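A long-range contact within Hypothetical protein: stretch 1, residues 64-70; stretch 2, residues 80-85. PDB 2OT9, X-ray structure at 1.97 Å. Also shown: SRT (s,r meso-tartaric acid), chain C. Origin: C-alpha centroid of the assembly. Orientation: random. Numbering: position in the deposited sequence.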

ATOM      1  N   VAL A  64     -15.136   6.584  -2.565  1.00 34.02           N
ATOM      2  CA  VAL A  64     -14.913   5.914  -3.848  1.00 32.95           C
ATOM      3  C   VAL A  64     -14.048   6.708  -4.844  1.00 31.88           C
ATOM      4  O   VAL A  64     -13.416   6.124  -5.722  1.00 31.13           O
ATOM      5  N   ASP A  65     -14.011   8.028  -4.692  1.00 30.39           N
ATOM      6  CA  ASP A  65     -13.275   8.876  -5.632  1.00 30.10           C
ATOM      7  C   ASP A  65     -11.795   9.059  -5.263  1.00 29.43           C
ATOM      8  O   ASP A  65     -11.062   9.781  -5.956  1.00 30.63           O
ATOM      9  N   GLU A  66     -11.365   8.433  -4.168  1.00 27.53           N
ATOM     10  CA  GLU A  66      -9.977   8.540  -3.709  1.00 26.11           C
ATOM     11  C   GLU A  66      -9.309   7.157  -3.595  1.00 24.88           C
ATOM     12  O   GLU A  66      -9.981   6.163  -3.378  1.00 24.33           O
ATOM     13  N   PRO A  67      -7.979   7.086  -3.791  1.00 24.23           N
ATOM     14  CA  PRO A  67      -7.261   5.828  -3.584  1.00 23.54           C
ATOM     15  C   PRO A  67      -6.861   5.657  -2.122  1.00 23.56           C
ATOM     16  O   PRO A  67      -7.062   6.567  -1.316  1.00 23.54           O
ATOM     17  N   ALA A  68      -6.254   4.515  -1.806  1.00 22.43           N
ATOM     18  CA  ALA A  68      -5.633   4.271  -0.517  1.00 21.76           C
ATOM     19  C   ALA A  68      -4.450   5.216  -0.311  1.00 21.77           C
ATOM     20  O   ALA A  68      -4.291   5.798   0.769  1.00 21.46           O
ATOM     21  N   LEU A  69      -3.642   5.393  -1.363  1.00 21.11           N
ATOM     22  CA  LEU A  69      -2.555   6.377  -1.341  1.00 21.63           C
ATOM     23  C   LEU A  69      -2.378   7.019  -2.718  1.00 21.60           C
ATOM     24  O   LEU A  69      -2.681   6.405  -3.760  1.00 21.65           O
ATOM     25  N   TRP A  70      -1.875   8.249  -2.736  1.00 21.66           N
ATOM     26  CA  TRP A  70      -1.530   8.877  -4.004  1.00 21.74           C
ATOM     27  C   TRP A  70      -0.412   9.891  -3.892  1.00 22.09           C
ATOM     28  O   TRP A  70      -0.239  10.542  -2.866  1.00 22.04           O
ATOM     29  N   HIS A  80       0.973   8.936  -9.120  1.00 21.86           N
ATOM     30  CA  HIS A  80       0.934   7.545  -8.681  1.00 22.12           C
ATOM     31  C   HIS A  80      -0.354   7.327  -7.917  1.00 21.69           C
ATOM     32  O   HIS A  80      -0.640   8.041  -6.960  1.00 21.87           O
ATOM     33  N   TRP A  81      -1.133   6.347  -8.368  1.00 21.42           N
ATOM     34  CA  TRP A  81      -2.408   5.986  -7.756  1.00 22.15           C
ATOM     35  C   TRP A  81      -2.255   4.596  -7.145  1.00 21.68           C
ATOM     36  O   TRP A  81      -2.062   3.626  -7.868  1.00 20.98           O
ATOM     37  N   ILE A  82      -2.352   4.496  -5.815  1.00 21.78           N
ATOM     38  CA  ILE A  82      -2.137   3.213  -5.148  1.00 21.66           C
ATOM     39  C   ILE A  82      -3.391   2.698  -4.462  1.00 22.53           C
ATOM     40  O   ILE A  82      -3.950   3.361  -3.580  1.00 22.42           O
ATOM     41  N   GLU A  83      -3.817   1.495  -4.832  1.00 22.39           N
ATOM     42  CA  GLU A  83      -4.906   0.839  -4.103  1.00 23.47           C
ATOM     43  C   GLU A  83      -4.385  -0.329  -3.278  1.00 23.17           C
ATOM     44  O   GLU A  83      -3.263  -0.803  -3.489  1.00 22.94           O
ATOM     45  N   VAL A  84      -5.208  -0.788  -2.342  1.00 22.76           N
ATOM     46  CA  VAL A  84      -4.912  -2.000  -1.575  1.00 23.93           C
ATOM     47  C   VAL A  84      -6.152  -2.901  -1.585  1.00 24.10           C
ATOM     48  O   VAL A  84      -7.277  -2.413  -1.719  1.00 24.76           O
ATOM     49  N   GLY A  85      -5.946  -4.199  -1.450  1.00 23.88           N
ATOM     50  CA  GLY A  85      -7.078  -5.132  -1.355  1.00 24.42           C
ATOM     51  C   GLY A  85      -7.425  -5.746  -2.700  1.00 25.04           C
ATOM     52  O   GLY A  85      -6.531  -6.147  -3.451  1.00 25.63           O
TER

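Trp81, Ile82 and Leu69 cover the largest areas in this contact, 73, 64 and 61 Å². Leu69 and Ile82 face each other as an antiparallel hydrogen-bonded pair. Leu69 N donates to Ile82 O at 3.0 Å, and Ile82 N donates to Leu69 O at 2.8 Å. Their side chains lie on the same face of the sheet, with Leu69 CB 4.0 Å from Ile82 CB. Leu69 has chi1 m and chi2 p; Ile82 has chi1 m and chi2 t. Both are buried.

Trp81 sits on the other face with Trp70, its non-hydrogen-bonded partner. Its chi1 is t and its chi2 is -77°. This conformation carries the indole along stretch 1, so the ring reaches Pro67 and Asp65. Pro67 points toward stretch 2, and its CB lies over one face of the indole, 3.6 Å from the centroid of the five-membered ring, in a CH-pi contact. Asp65 O approaches the ring edge, 3.7 Å from Trp81 CH2. Trp70, with chi1 p, completes the packing in an offset edge-to-face pair. The six-membered rings are perpendicular, and Trp70 CE3 is 3.8 Å from Trp81 CZ3. Trp70 CA makes a CA-H...O contact of 3.2 Å with His80 O.

Glu83 starts away from stretch 1, but its end comes nearer, with chi1 and chi2 both m. Its carboxylate links both stretches: OE1 accepts from Ala68 N at 3.3 Å, and OE2 accepts from Trp81 NE1 at 3.0 Å. The second bond anchors the indole within its own strand. Ala68 CB points toward stretch 2 and meets Val84 CG1 at 4.1 Å.

The meso-tartaric acid binds at the end of stretch 2. SRT O3 donates to Val84 O at 2.7 Å. Gly85 CA is 3.4 Å from SRT O1. An ideal CB on Gly85 would lie 2.2 Å from SRT O1, and at phi/psi 96/-135 it would also be jammed against Val84 O, which by itself calls for glycine.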

ATOM      1  CB  VAL A  64     -16.237   5.475  -4.530  1.00 33.23           C
ATOM      2  CG1 VAL A  64     -16.862   4.309  -3.762  1.00 34.58           C
ATOM      3  CG2 VAL A  64     -17.206   6.650  -4.669  1.00 32.90           C
ATOM      4  CB  ASP A  65     -13.974  10.234  -5.771  1.00 30.19           C
ATOM      5  CG  ASP A  65     -15.440  10.092  -6.156  0.80 31.18           C
ATOM      6  OD1 ASP A  65     -15.754   9.305  -7.080  0.80 32.37           O
ATOM      7  OD2 ASP A  65     -16.284  10.752  -5.520  0.80 33.20           O
ATOM      8  CB  GLU A  66      -9.896   9.282  -2.370  1.00 26.53           C
ATOM      9  CG  GLU A  66     -10.276  10.771  -2.454  1.00 27.57           C
ATOM     10  CD  GLU A  66      -9.636  11.628  -1.370  1.00 29.51           C
ATOM     11  OE1 GLU A  66      -8.775  11.124  -0.599  1.00 30.47           O
ATOM     12  OE2 GLU A  66      -9.978  12.831  -1.311  1.00 30.57           O
ATOM     13  CB  PRO A  67      -6.006   6.009  -4.428  1.00 24.18           C
ATOM     14  CG  PRO A  67      -5.757   7.505  -4.397  1.00 23.54           C
ATOM     15  CD  PRO A  67      -7.093   8.171  -4.254  1.00 24.16           C
ATOM     16  CB  ALA A  68      -5.188   2.822  -0.434  1.00 21.87           C
ATOM     17  CB  LEU A  69      -1.228   5.739  -0.916  1.00 20.92           C
ATOM     18  CG  LEU A  69      -1.072   4.888   0.348  1.00 23.57           C
ATOM     19  CD1 LEU A  69      -1.479   3.435   0.092  1.00 23.07           C
ATOM     20  CD2 LEU A  69       0.387   4.933   0.814  1.00 21.88           C
ATOM     21  CB  TRP A  70      -2.738   9.490  -4.747  1.00 21.88           C
ATOM     22  CG  TRP A  70      -3.651  10.361  -3.949  1.00 21.82           C
ATOM     23  CD1 TRP A  70      -3.480  10.787  -2.659  1.00 22.96           C
ATOM     24  CD2 TRP A  70      -4.889  10.940  -4.401  1.00 22.39           C
ATOM     25  NE1 TRP A  70      -4.543  11.578  -2.283  1.00 22.59           N
ATOM     26  CE2 TRP A  70      -5.421  11.683  -3.327  1.00 21.61           C
ATOM     27  CE3 TRP A  70      -5.603  10.889  -5.605  1.00 21.63           C
ATOM     28  CZ2 TRP A  70      -6.633  12.377  -3.423  1.00 23.29           C
ATOM     29  CZ3 TRP A  70      -6.814  11.583  -5.701  1.00 23.74           C
ATOM     30  CH2 TRP A  70      -7.312  12.315  -4.616  1.00 23.11           C
ATOM     31  CB  HIS A  80       2.178   7.231  -7.809  1.00 22.27           C
ATOM     32  CG  HIS A  80       2.444   5.765  -7.577  1.00 22.83           C
ATOM     33  ND1 HIS A  80       1.821   4.752  -8.281  1.00 23.72           N
ATOM     34  CD2 HIS A  80       3.326   5.150  -6.751  1.00 22.34           C
ATOM     35  CE1 HIS A  80       2.285   3.583  -7.876  1.00 20.64           C
ATOM     36  NE2 HIS A  80       3.202   3.797  -6.954  1.00 24.52           N
ATOM     37  CB  TRP A  81      -3.503   5.961  -8.842  1.00 22.32           C
ATOM     38  CG  TRP A  81      -4.912   5.737  -8.345  1.00 23.52           C
ATOM     39  CD1 TRP A  81      -5.468   4.550  -7.946  1.00 24.66           C
ATOM     40  CD2 TRP A  81      -5.960   6.721  -8.246  1.00 24.98           C
ATOM     41  NE1 TRP A  81      -6.787   4.736  -7.581  1.00 24.38           N
ATOM     42  CE2 TRP A  81      -7.118   6.055  -7.767  1.00 25.67           C
ATOM     43  CE3 TRP A  81      -6.037   8.095  -8.527  1.00 25.14           C
ATOM     44  CZ2 TRP A  81      -8.326   6.724  -7.537  1.00 23.82           C
ATOM     45  CZ3 TRP A  81      -7.248   8.759  -8.302  1.00 24.74           C
ATOM     46  CH2 TRP A  81      -8.368   8.071  -7.801  1.00 25.27           C
ATOM     47  CB  ILE A  82      -1.001   3.305  -4.108  1.00 21.87           C
ATOM     48  CG1 ILE A  82       0.226   3.981  -4.734  1.00 21.03           C
ATOM     49  CG2 ILE A  82      -0.647   1.907  -3.560  1.00 21.24           C
ATOM     50  CD1 ILE A  82       1.442   4.171  -3.801  1.00 21.61           C
ATOM     51  CB  GLU A  83      -5.971   0.326  -5.078  1.00 23.07           C
ATOM     52  CG  GLU A  83      -6.673   1.423  -5.885  1.00 26.73           C
ATOM     53  CD  GLU A  83      -7.609   2.329  -5.051  1.00 29.95           C
ATOM     54  OE1 GLU A  83      -7.601   2.300  -3.784  1.00 32.82           O
ATOM     55  OE2 GLU A  83      -8.350   3.096  -5.684  1.00 28.27           O
ATOM     56  CB  VAL A  84      -4.423  -1.710  -0.115  1.00 24.02           C
ATOM     57  CG1 VAL A  84      -3.220  -0.727  -0.115  1.00 23.78           C
ATOM     58  CG2 VAL A  84      -5.546  -1.174   0.745  1.00 24.35           C
TER
HETATM   59  O1  SRT C 201     -10.355  -4.334  -1.458  1.00 36.00           O
HETATM   60  O11 SRT C 201     -12.346  -4.050  -2.306  1.00 38.93           O
HETATM   61  C1  SRT C 201     -11.333  -3.620  -1.721  1.00 38.28           C
HETATM   62  C2  SRT C 201     -11.223  -2.174  -1.312  0.60 40.03           C
HETATM   63  O2  SRT C 201     -12.319  -1.647  -0.547  1.00 41.51           O
HETATM   64  C3  SRT C 201     -10.988  -1.388  -2.581  1.00 39.46           C
HETATM   65  O3  SRT C 201      -9.589  -1.561  -2.827  1.00 36.89           O
HETATM   66  C4  SRT C 201     -11.379   0.070  -2.438  0.60 39.48           C
HETATM   67  O4  SRT C 201     -11.094   0.732  -1.403  1.00 40.20           O
HETATM   68  O41 SRT C 201     -11.997   0.580  -3.396  0.60 39.08           O